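Local coordinates for probable ABC transporter phosphite binding protein PhnD1 (Prochlorococcus marinus str. MIT 9301, PDB 5LQ5), which binds phosphite strongly, and methylphosphonate and phosphate only very weakly, probably as the solute-binding component of an ABC transporter, at residues 17-20 with 21-25; 24-27 with 28-32; 178-181 with 182-186. All coordinates share one frame; numbering follows the deposited sequence.

Interaction 1. Residues 17-20 with 21-25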
ATOM      1  N   ASP A  17      -5.422  -4.329  13.451  1.00 21.66           N
ATOM      2  CA  ASP A  17      -4.920  -5.588  14.049  1.00 26.80           C
ATOM      3  C   ASP A  17      -3.751  -6.249  13.256  1.00 27.05           C
ATOM      4  O   ASP A  17      -2.752  -6.711  13.820  1.00 26.48           O
ATOM      5  CB  ASP A  17      -6.054  -6.572  14.392  1.00 25.08           C
ATOM      6  CG  ASP A  17      -6.797  -7.156  13.177  1.00 42.37           C
ATOM      7  OD1 ASP A  17      -6.882  -6.526  12.110  1.00 31.59           O
ATOM      8  OD2 ASP A  17      -7.364  -8.268  13.321  1.00 52.80           O
ATOM      9  N   VAL A  18      -3.893  -6.262  11.944  1.00 22.35           N
ATOM     10  CA  VAL A  18      -2.873  -6.765  11.013  1.00 25.42           C
ATOM     11  C   VAL A  18      -1.630  -5.876  11.085  1.00 23.64           C
ATOM     12  O   VAL A  18      -0.503  -6.350  11.138  1.00 22.51           O
ATOM     13  CB  VAL A  18      -3.419  -6.817   9.554  1.00 30.90           C
ATOM     14  CG1 VAL A  18      -2.317  -7.166   8.552  1.00 30.20           C
ATOM     15  CG2 VAL A  18      -4.574  -7.813   9.464  1.00 35.97           C
ATOM     16  N   LEU A  19      -1.842  -4.572  11.051  1.00 19.81           N
ATOM     17  CA  LEU A  19      -0.728  -3.612  11.053  1.00 21.27           C
ATOM     18  C   LEU A  19       0.065  -3.690  12.340  1.00 21.04           C
ATOM     19  O   LEU A  19       1.299  -3.729  12.317  1.00 21.91           O
ATOM     20  CB  LEU A  19      -1.217  -2.167  10.866  1.00 19.98           C
ATOM     21  CG  LEU A  19      -2.011  -1.872   9.601  1.00 20.42           C
ATOM     22  CD1 LEU A  19      -2.572  -0.456   9.694  1.00 21.75           C
ATOM     23  CD2 LEU A  19      -1.202  -2.063   8.358  1.00 23.89           C
ATOM     24  N   ASP A  20      -0.654  -3.712  13.462  1.00 21.40           N
ATOM     25  CA  ASP A  20       0.002  -3.820  14.776  1.00 24.78           C
ATOM     26  C   ASP A  20       0.903  -5.055  14.827  1.00 25.81           C
ATOM     27  O   ASP A  20       2.067  -4.994  15.227  1.00 27.39           O
ATOM     28  CB  ASP A  20      -1.037  -3.971  15.878  1.00 27.57           C
ATOM     29  CG  ASP A  20      -1.712  -2.672  16.261  1.00 32.22           C
ATOM     30  OD1 ASP A  20      -1.253  -1.584  15.879  1.00 31.56           O
ATOM     31  OD2 ASP A  20      -2.736  -2.753  16.986  1.00 35.15           O
ATOM     32  N   LYS A  21       0.357  -6.191  14.418  1.00 22.35           N
ATOM     33  CA  LYS A  21       1.118  -7.457  14.483  1.00 28.45           C
ATOM     34  C   LYS A  21       2.399  -7.407  13.636  1.00 29.56           C
ATOM     35  O   LYS A  21       3.491  -7.719  14.126  1.00 31.18           O
ATOM     36  CB  LYS A  21       0.256  -8.652  14.062  1.00 30.81           C
ATOM     37  CG  LYS A  21       0.820  -9.984  14.533  1.00 39.29           C
ATOM     38  CD  LYS A  21       0.026 -11.154  13.990  1.00 44.42           C
ATOM     39  CE  LYS A  21       0.772 -12.450  14.278  1.00 72.45           C
ATOM     40  NZ  LYS A  21       0.105 -13.642  13.699  1.00 68.72           N
ATOM     41  N   ARG A  22       2.238  -6.991  12.383  1.00 24.04           N
ATOM     42  CA  ARG A  22       3.323  -6.856  11.406  1.00 22.84           C
ATOM     43  C   ARG A  22       4.386  -5.900  11.890  1.00 22.41           C
ATOM     44  O   ARG A  22       5.601  -6.253  11.933  1.00 24.72           O
ATOM     45  CB  ARG A  22       2.776  -6.347  10.064  1.00 24.94           C
ATOM     46  CG  ARG A  22       3.810  -6.250   8.982  1.00 30.45           C
ATOM     47  CD  ARG A  22       3.184  -6.463   7.656  1.00 31.26           C
ATOM     48  NE  ARG A  22       2.553  -5.268   7.168  1.00 26.33           N
ATOM     49  CZ  ARG A  22       1.903  -5.206   6.014  1.00 33.85           C
ATOM     50  NH1 ARG A  22       1.757  -6.296   5.267  1.00 32.72           N
ATOM     51  NH2 ARG A  22       1.395  -4.053   5.613  1.00 31.14           N
ATOM     52  N   PHE A  23       3.981  -4.671  12.184  1.00 22.66           N
ATOM     53  CA  PHE A  23       4.981  -3.622  12.435  1.00 19.84           C
ATOM     54  C   PHE A  23       5.612  -3.674  13.812  1.00 22.48           C
ATOM     55  O   PHE A  23       6.770  -3.301  13.994  1.00 23.41           O
ATOM     56  CB  PHE A  23       4.442  -2.244  12.037  1.00 21.57           C
ATOM     57  CG  PHE A  23       4.247  -2.140  10.567  1.00 20.64           C
ATOM     58  CD1 PHE A  23       5.341  -2.105   9.698  1.00 19.95           C
ATOM     59  CD2 PHE A  23       2.967  -2.158  10.023  1.00 20.44           C
ATOM     60  CE1 PHE A  23       5.153  -2.102   8.345  1.00 20.59           C
ATOM     61  CE2 PHE A  23       2.779  -2.118   8.660  1.00 19.17           C
ATOM     62  CZ  PHE A  23       3.870  -2.101   7.821  1.00 19.50           C
ATOM     63  N   ASN A  24       4.901  -4.248  14.765  1.00 23.82           N
ATOM     64  CA  ASN A  24       5.524  -4.503  16.077  1.00 26.54           C
ATOM     65  C   ASN A  24       6.579  -5.622  15.954  1.00 23.54           C
ATOM     66  O   ASN A  24       7.680  -5.505  16.550  1.00 27.85           O
ATOM     67  CB  ASN A  24       4.486  -4.858  17.142  1.00 26.56           C
ATOM     68  CG  ASN A  24       3.636  -3.670  17.588  1.00 28.55           C
ATOM     69  OD1 ASN A  24       4.061  -2.512  17.587  1.00 26.97           O
ATOM     70  ND2 ASN A  24       2.412  -3.970  18.038  1.00 29.67           N
ATOM     71  N   LEU A  25       6.286  -6.685  15.214  1.00 24.38           N
ATOM     72  CA  LEU A  25       7.283  -7.781  15.054  1.00 26.72           C
ATOM     73  C   LEU A  25       8.535  -7.305  14.302  1.00 26.07           C
ATOM     74  O   LEU A  25       9.675  -7.577  14.680  1.00 27.43           O
ATOM     75  CB  LEU A  25       6.688  -8.972  14.314  1.00 27.60           C
ATOM     76  CG  LEU A  25       5.739  -9.864  15.098  1.00 34.54           C
ATOM     77  CD1 LEU A  25       5.127 -10.886  14.156  1.00 44.50           C
ATOM     78  CD2 LEU A  25       6.458 -10.558  16.258  1.00 37.21           C
TER
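Leu19 and Phe23 run alongside each other from successive turns of one helix. Leu19 CD2 meets the edge of the Phe23 ring, 4.0 Å from CE2. The CG of Arg22 sits over the centre of one face of that ring. The backbone carbonyls of this turn are all engaged. Lys21 N bonds to Asp17 O at 3.2 Å, and Arg22 N to Val18 O at 3.1 Å. Phe23 N reaches Leu19 O at 2.8 Å with an N-H...O angle of 169°. Asn24 N donates to Asp20 O at 3.0 Å. Asn24 CG stands beside its own backbone N (chi1 -72°), which lays it 3.1 Å from Asp20 O. A glycine here would probably leave Asp20 O without the side chain packed on it and open a gap beside Tyr40. The polar ends find partners beyond the turn. Asp20 OD1 accepts from Gln16 NE2. Arg22 NH1 donates to Met246 O, and its guanidinium makes a cation-pi contact with Phe247. This is regular alpha-helical i to i+4 pairing, in the crossover helix of the beta-alpha-beta unit formed by strand 5-10, helix 16-34 and strand 37-40.

Interaction 2. Residues 24-27 with 28-32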
ATOM      1  N   ASN A  24       4.901  -4.248  14.765  1.00 23.82           N
ATOM      2  CA  ASN A  24       5.524  -4.503  16.077  1.00 26.54           C
ATOM      3  C   ASN A  24       6.579  -5.622  15.954  1.00 23.54           C
ATOM      4  O   ASN A  24       7.680  -5.505  16.550  1.00 27.85           O
ATOM      5  CB  ASN A  24       4.486  -4.858  17.142  1.00 26.56           C
ATOM      6  CG  ASN A  24       3.636  -3.670  17.588  1.00 28.55           C
ATOM      7  OD1 ASN A  24       4.061  -2.512  17.587  1.00 26.97           O
ATOM      8  ND2 ASN A  24       2.412  -3.970  18.038  1.00 29.67           N
ATOM      9  N   LEU A  25       6.286  -6.685  15.214  1.00 24.38           N
ATOM     10  CA  LEU A  25       7.283  -7.781  15.054  1.00 26.72           C
ATOM     11  C   LEU A  25       8.535  -7.305  14.302  1.00 26.07           C
ATOM     12  O   LEU A  25       9.675  -7.577  14.680  1.00 27.43           O
ATOM     13  CB  LEU A  25       6.688  -8.972  14.314  1.00 27.60           C
ATOM     14  CG  LEU A  25       5.739  -9.864  15.098  1.00 34.54           C
ATOM     15  CD1 LEU A  25       5.127 -10.886  14.156  1.00 44.50           C
ATOM     16  CD2 LEU A  25       6.458 -10.558  16.258  1.00 37.21           C
ATOM     17  N   PHE A  26       8.297  -6.521  13.255  1.00 24.34           N
ATOM     18  CA  PHE A  26       9.375  -5.886  12.466  1.00 22.46           C
ATOM     19  C   PHE A  26      10.264  -5.012  13.357  1.00 23.03           C
ATOM     20  O   PHE A  26      11.502  -5.119  13.340  1.00 25.58           O
ATOM     21  CB  PHE A  26       8.733  -5.031  11.362  1.00 22.99           C
ATOM     22  CG  PHE A  26       9.727  -4.341  10.458  1.00 22.53           C
ATOM     23  CD1 PHE A  26      10.338  -5.016   9.410  1.00 22.73           C
ATOM     24  CD2 PHE A  26      10.032  -3.005  10.658  1.00 22.88           C
ATOM     25  CE1 PHE A  26      11.251  -4.374   8.578  1.00 24.60           C
ATOM     26  CE2 PHE A  26      10.945  -2.359   9.849  1.00 22.87           C
ATOM     27  CZ  PHE A  26      11.546  -3.034   8.796  1.00 24.34           C
ATOM     28  N   SER A  27       9.627  -4.164  14.139  1.00 20.99           N
ATOM     29  CA  SER A  27      10.321  -3.229  15.030  1.00 22.64           C
ATOM     30  C   SER A  27      11.202  -3.951  16.047  1.00 25.66           C
ATOM     31  O   SER A  27      12.320  -3.553  16.313  1.00 26.41           O
ATOM     32  CB  SER A  27       9.339  -2.288  15.730  1.00 24.55           C
ATOM     33  OG  SER A  27       8.725  -1.434  14.758  1.00 24.87           O
ATOM     34  N   LYS A  28      10.690  -5.042  16.582  1.00 25.56           N
ATOM     35  CA  LYS A  28      11.440  -5.803  17.593  1.00 26.11           C
ATOM     36  C   LYS A  28      12.702  -6.439  17.002  1.00 25.52           C
ATOM     37  O   LYS A  28      13.758  -6.444  17.630  1.00 29.71           O
ATOM     38  CB  LYS A  28      10.551  -6.848  18.290  1.00 28.49           C
ATOM     39  CG  LYS A  28       9.694  -6.249  19.405  1.00 40.09           C
ATOM     40  CD  LYS A  28       8.753  -7.281  20.011  1.00 42.80           C
ATOM     41  CE  LYS A  28       7.691  -6.634  20.897  1.00 50.18           C
ATOM     42  NZ  LYS A  28       8.085  -6.573  22.329  1.00 85.03           N
ATOM     43  N   GLU A  29      12.602  -6.929  15.782  1.00 26.76           N
ATOM     44  CA  GLU A  29      13.745  -7.522  15.077  1.00 27.66           C
ATOM     45  C   GLU A  29      14.784  -6.436  14.736  1.00 27.16           C
ATOM     46  O   GLU A  29      15.978  -6.617  14.934  1.00 25.55           O
ATOM     47  CB  GLU A  29      13.318  -8.281  13.817  1.00 31.05           C
ATOM     48  CG  GLU A  29      14.457  -9.010  13.080  1.00 27.67           C
ATOM     49  CD  GLU A  29      15.205 -10.019  13.959  1.00 38.27           C
ATOM     50  OE1 GLU A  29      14.605 -10.586  14.916  1.00 39.53           O
ATOM     51  OE2 GLU A  29      16.413 -10.252  13.687  1.00 33.22           O
ATOM     52  N   LEU A  30      14.339  -5.313  14.189  1.00 25.22           N
ATOM     53  CA  LEU A  30      15.267  -4.187  13.959  1.00 23.82           C
ATOM     54  C   LEU A  30      15.998  -3.753  15.219  1.00 26.31           C
ATOM     55  O   LEU A  30      17.206  -3.510  15.213  1.00 25.14           O
ATOM     56  CB  LEU A  30      14.525  -2.970  13.362  1.00 28.18           C
ATOM     57  CG  LEU A  30      14.722  -2.784  11.868  1.00 36.69           C
ATOM     58  CD1 LEU A  30      14.259  -4.000  11.078  1.00 46.17           C
ATOM     59  CD2 LEU A  30      13.963  -1.528  11.459  1.00 30.81           C
ATOM     60  N   SER A  31      15.261  -3.690  16.315  1.00 25.72           N
ATOM     61  CA  SER A  31      15.842  -3.257  17.578  1.00 27.46           C
ATOM     62  C   SER A  31      16.945  -4.211  18.044  1.00 27.51           C
ATOM     63  O   SER A  31      17.981  -3.785  18.537  1.00 27.79           O
ATOM     64  CB  SER A  31      14.786  -3.151  18.665  1.00 26.91           C
ATOM     65  OG  SER A  31      15.394  -2.835  19.902  1.00 31.55           O
ATOM     66  N   LYS A  32      16.714  -5.506  17.876  1.00 24.68           N
ATOM     67  CA  LYS A  32      17.724  -6.517  18.252  1.00 28.90           C
ATOM     68  C   LYS A  32      19.011  -6.379  17.415  1.00 31.92           C
ATOM     69  O   LYS A  32      20.120  -6.396  17.944  1.00 31.72           O
ATOM     70  CB  LYS A  32      17.172  -7.925  18.099  1.00 32.93           C
ATOM     71  CG  LYS A  32      16.240  -8.355  19.222  1.00 48.53           C
ATOM     72  CD  LYS A  32      15.783  -9.793  19.041  1.00 67.38           C
ATOM     73  CE  LYS A  32      14.600 -10.119  19.942  1.00105.17           C
ATOM     74  NZ  LYS A  32      14.000 -11.439  19.620  1.00 72.96           N
TER
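Phe26 and Leu30 form the tight side of this turn. Leu30 CD1 lies over one face of the Phe26 ring, 3.9 Å from the ring centroid and displaced toward the rim. The line to it is 20° off the ring normal, which makes a CH-pi contact. The second methyl of Leu30, CD2, comes to 3.5 Å from Phe26 CE2. Phe26 CG is anti to its backbone N (chi1 -179°), which swings the ring along the helix to meet Leu30. The backbone bond of this pair, Leu30 N to Phe26 O, is nearly straight at 3.0 Å.

Ser27 and Ser31 mark another packed side. Ser31 N donates to Ser27 O at 2.9 Å. Their hydroxyls are satisfied by main-chain carbonyls: Ser27 OG pairs with Phe23 O and Ser31 OG with Val36 O.

The solvent side is looser. Lys28 is exposed, and only the inner part of its chain touches the previous turn, with CG 3.6 Å from Asn24 O. Beyond CD the chain leaves the turn.

Glu29 faces helix 238-246 instead, and its OE2 bonds to Gln33 NE2 and His240 NE2. Around the packed sides, Phe26 stacks on Trp208 and touches Ile243 of helix 238-246. Leu30 meets Leu226 and Val229 of helix 222-231, Phe26 and Leu30 both touch Leu60 of strand 60-63, and the two serines rest on Val38 of strand 37-40.

Interaction 3. Residues 178-181 with 182-186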
ATOM      1  N   GLN A 178      -2.769  -8.696  -3.484  1.00 22.44           N
ATOM      2  CA  GLN A 178      -2.256  -9.500  -2.341  1.00 25.70           C
ATOM      3  C   GLN A 178      -3.214  -9.521  -1.142  1.00 25.93           C
ATOM      4  O   GLN A 178      -3.421 -10.531  -0.508  1.00 26.27           O
ATOM      5  CB  GLN A 178      -0.868  -9.016  -1.888  1.00 35.36           C
ATOM      6  CG  GLN A 178      -0.153  -9.976  -0.960  1.00 51.06           C
ATOM      7  CD  GLN A 178       0.257 -11.262  -1.666  1.00 41.19           C
ATOM      8  OE1 GLN A 178       1.023 -11.219  -2.619  1.00 59.66           O
ATOM      9  NE2 GLN A 178      -0.256 -12.407  -1.201  1.00 65.43           N
ATOM     10  N   VAL A 179      -3.818  -8.379  -0.857  1.00 23.61           N
ATOM     11  CA  VAL A 179      -4.758  -8.268   0.247  1.00 22.01           C
ATOM     12  C   VAL A 179      -6.022  -9.087  -0.069  1.00 25.07           C
ATOM     13  O   VAL A 179      -6.559  -9.768   0.792  1.00 25.41           O
ATOM     14  CB  VAL A 179      -5.108  -6.799   0.596  1.00 21.92           C
ATOM     15  CG1 VAL A 179      -6.246  -6.723   1.602  1.00 23.97           C
ATOM     16  CG2 VAL A 179      -3.898  -6.082   1.190  1.00 21.44           C
ATOM     17  N   TRP A 180      -6.483  -9.002  -1.309  1.00 21.65           N
ATOM     18  CA  TRP A 180      -7.628  -9.772  -1.771  1.00 24.96           C
ATOM     19  C   TRP A 180      -7.367 -11.275  -1.560  1.00 26.26           C
ATOM     20  O   TRP A 180      -8.167 -11.988  -0.946  1.00 26.35           O
ATOM     21  CB  TRP A 180      -7.898  -9.482  -3.235  1.00 23.66           C
ATOM     22  CG  TRP A 180      -8.782 -10.475  -3.931  1.00 24.11           C
ATOM     23  CD1 TRP A 180      -8.407 -11.335  -4.934  1.00 27.14           C
ATOM     24  CD2 TRP A 180     -10.177 -10.711  -3.693  1.00 21.66           C
ATOM     25  NE1 TRP A 180      -9.494 -12.090  -5.333  1.00 28.03           N
ATOM     26  CE2 TRP A 180     -10.590 -11.723  -4.592  1.00 25.06           C
ATOM     27  CE3 TRP A 180     -11.123 -10.161  -2.812  1.00 25.89           C
ATOM     28  CZ2 TRP A 180     -11.911 -12.207  -4.624  1.00 34.02           C
ATOM     29  CZ3 TRP A 180     -12.432 -10.650  -2.839  1.00 27.62           C
ATOM     30  CH2 TRP A 180     -12.809 -11.672  -3.744  1.00 29.19           C
ATOM     31  N   GLU A 181      -6.198 -11.719  -2.008  1.00 28.22           N
ATOM     32  CA  GLU A 181      -5.813 -13.156  -1.835  1.00 30.03           C
ATOM     33  C   GLU A 181      -5.675 -13.593  -0.377  1.00 32.69           C
ATOM     34  O   GLU A 181      -6.104 -14.677  -0.021  1.00 37.61           O
ATOM     35  CB  GLU A 181      -4.543 -13.464  -2.627  1.00 32.62           C
ATOM     36  CG  GLU A 181      -4.787 -13.418  -4.127  1.00 34.53           C
ATOM     37  CD  GLU A 181      -3.521 -13.418  -4.963  1.00 66.20           C
ATOM     38  OE1 GLU A 181      -2.410 -13.579  -4.411  1.00 77.26           O
ATOM     39  OE2 GLU A 181      -3.646 -13.250  -6.198  1.00 48.33           O
ATOM     40  N   ASN A 182      -5.064 -12.757   0.454  1.00 31.13           N
ATOM     41  CA  ASN A 182      -4.954 -13.021   1.913  1.00 40.74           C
ATOM     42  C   ASN A 182      -6.303 -13.204   2.587  1.00 41.93           C
ATOM     43  O   ASN A 182      -6.470 -14.051   3.447  1.00 43.13           O
ATOM     44  CB  ASN A 182      -4.209 -11.899   2.640  1.00 39.29           C
ATOM     45  CG  ASN A 182      -2.752 -11.868   2.302  1.00 41.81           C
ATOM     46  OD1 ASN A 182      -2.263 -12.696   1.541  1.00 42.15           O
ATOM     47  ND2 ASN A 182      -2.052 -10.884   2.833  1.00 40.77           N
ATOM     48  N   ASN A 183      -7.255 -12.377   2.195  1.00 32.26           N
ATOM     49  CA  ASN A 183      -8.610 -12.431   2.777  1.00 30.46           C
ATOM     50  C   ASN A 183      -9.377 -13.672   2.314  1.00 31.09           C
ATOM     51  O   ASN A 183     -10.069 -14.317   3.080  1.00 36.84           O
ATOM     52  CB  ASN A 183      -9.390 -11.175   2.464  1.00 29.38           C
ATOM     53  CG  ASN A 183      -9.144 -10.112   3.459  1.00 33.49           C
ATOM     54  OD1 ASN A 183      -9.761 -10.120   4.496  1.00 45.37           O
ATOM     55  ND2 ASN A 183      -8.232  -9.192   3.169  1.00 32.61           N
ATOM     56  N   LEU A 184      -9.208 -13.989   1.046  1.00 29.33           N
ATOM     57  CA  LEU A 184      -9.851 -15.135   0.398  1.00 43.71           C
ATOM     58  C   LEU A 184      -9.498 -16.469   1.038  1.00 68.28           C
ATOM     59  O   LEU A 184     -10.295 -17.401   1.045  1.00 55.60           O
ATOM     60  CB  LEU A 184      -9.444 -15.153  -1.063  1.00 46.64           C
ATOM     61  CG  LEU A 184     -10.377 -15.713  -2.111  1.00 62.94           C
ATOM     62  CD1 LEU A 184     -11.836 -15.356  -1.857  1.00 55.74           C
ATOM     63  CD2 LEU A 184      -9.889 -15.157  -3.443  1.00 61.55           C
ATOM     64  N   LYS A 185      -8.288 -16.535   1.564  1.00 61.61           N
ATOM     65  CA  LYS A 185      -7.756 -17.773   2.145  1.00 56.27           C
ATOM     66  C   LYS A 185      -7.875 -17.847   3.633  1.00 44.42           C
ATOM     67  O   LYS A 185      -8.257 -18.876   4.179  1.00 57.51           O
ATOM     68  CB  LYS A 185      -6.312 -17.964   1.713  1.00 75.14           C
ATOM     69  CG  LYS A 185      -6.208 -18.072   0.203  1.00126.31           C
ATOM     70  CD  LYS A 185      -7.385 -18.853  -0.381  1.00 83.21           C
ATOM     71  CE  LYS A 185      -7.130 -19.303  -1.792  1.00121.18           C
ATOM     72  NZ  LYS A 185      -6.472 -20.634  -1.789  1.00125.23           N
ATOM     73  N   ASN A 186      -7.528 -16.762   4.283  1.00 41.32           N
ATOM     74  CA  ASN A 186      -7.530 -16.692   5.758  1.00 66.16           C
ATOM     75  C   ASN A 186      -8.749 -16.035   6.445  1.00 58.27           C
ATOM     76  O   ASN A 186      -8.926 -16.148   7.653  1.00 52.09           O
ATOM     77  CB  ASN A 186      -6.241 -16.024   6.218  1.00 70.10           C
ATOM     78  CG  ASN A 186      -5.007 -16.718   5.664  1.00 95.86           C
ATOM     79  OD1 ASN A 186      -4.813 -17.916   5.869  1.00105.91           O
ATOM     80  ND2 ASN A 186      -4.179 -15.976   4.945  1.00 54.54           N
TER
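Asn183 folds its side chain back onto the turn before it and grips Val179 O with two donors. Its backbone N and its ND2 each stand 3.0 Å from Val179 O, and they arrive from opposite faces of the carbonyl plane. The ND2 lies above that plane, but the acceptor lies in the amide plane of Asn183. That amide is turned roughly at right angles to the plane of CA, CB and CG (chi2 -83°), and this faces ND2 back to Val179 O. The same ND2 rests 3.5 Å from Val179 CG1.

Gln178 and Asn182 meet through their amides. The Gln178 chain bends and carries NE2 forward, one turn on, to Asn182 OD1. This bond is straight but weak, at 3.4 Å, and the two amide planes are 45° apart. Both asparagines have a second partner: Asn183 ND2 bonds to Asp159 OD1, and Asn182 ND2 to Asn248 OD1.

On another side, Leu184 CD2 packs against the Trp180 indole, 3.6 Å from NE1 and 3.7 Å from CE2. Trp180 CG stands trans to the backbone N (chi1 163°), which sends the indole along the helix to Leu184.

These contacts span nearly all of the short helix 177-186, which directly follows strand 172-176 in an alpha/beta lobe of the periplasmic binding protein fold. Trp180 packs on Val93 and Val95 of strand 92-97, while Val179 and Asn183 face helix 158-167, where Val179 touches the phosphite-pocket residue His158.

Overall arrangement
Interactions 1 and 2 are successive turns of helix 16-34. They share Asn24 and Leu25, and their centres are about 11 Å apart. Interaction 3 lies on helix 177-186, with its centre about 17 Å from that of interaction 1 and about 25 Å from that of interaction 2. Interactions 1 and 3 do not touch; their nearest atoms are about 6 Å apart. Gln14 links them indirectly, since Arg22 and Val179 both touch it. The two helices lie against different sheets of the fold. Interactions 1 and 3 both lie near the phosphite without belonging to its pocket: the Arg22 side chain is about 9 Å from it and that of Val179 about 8 Å.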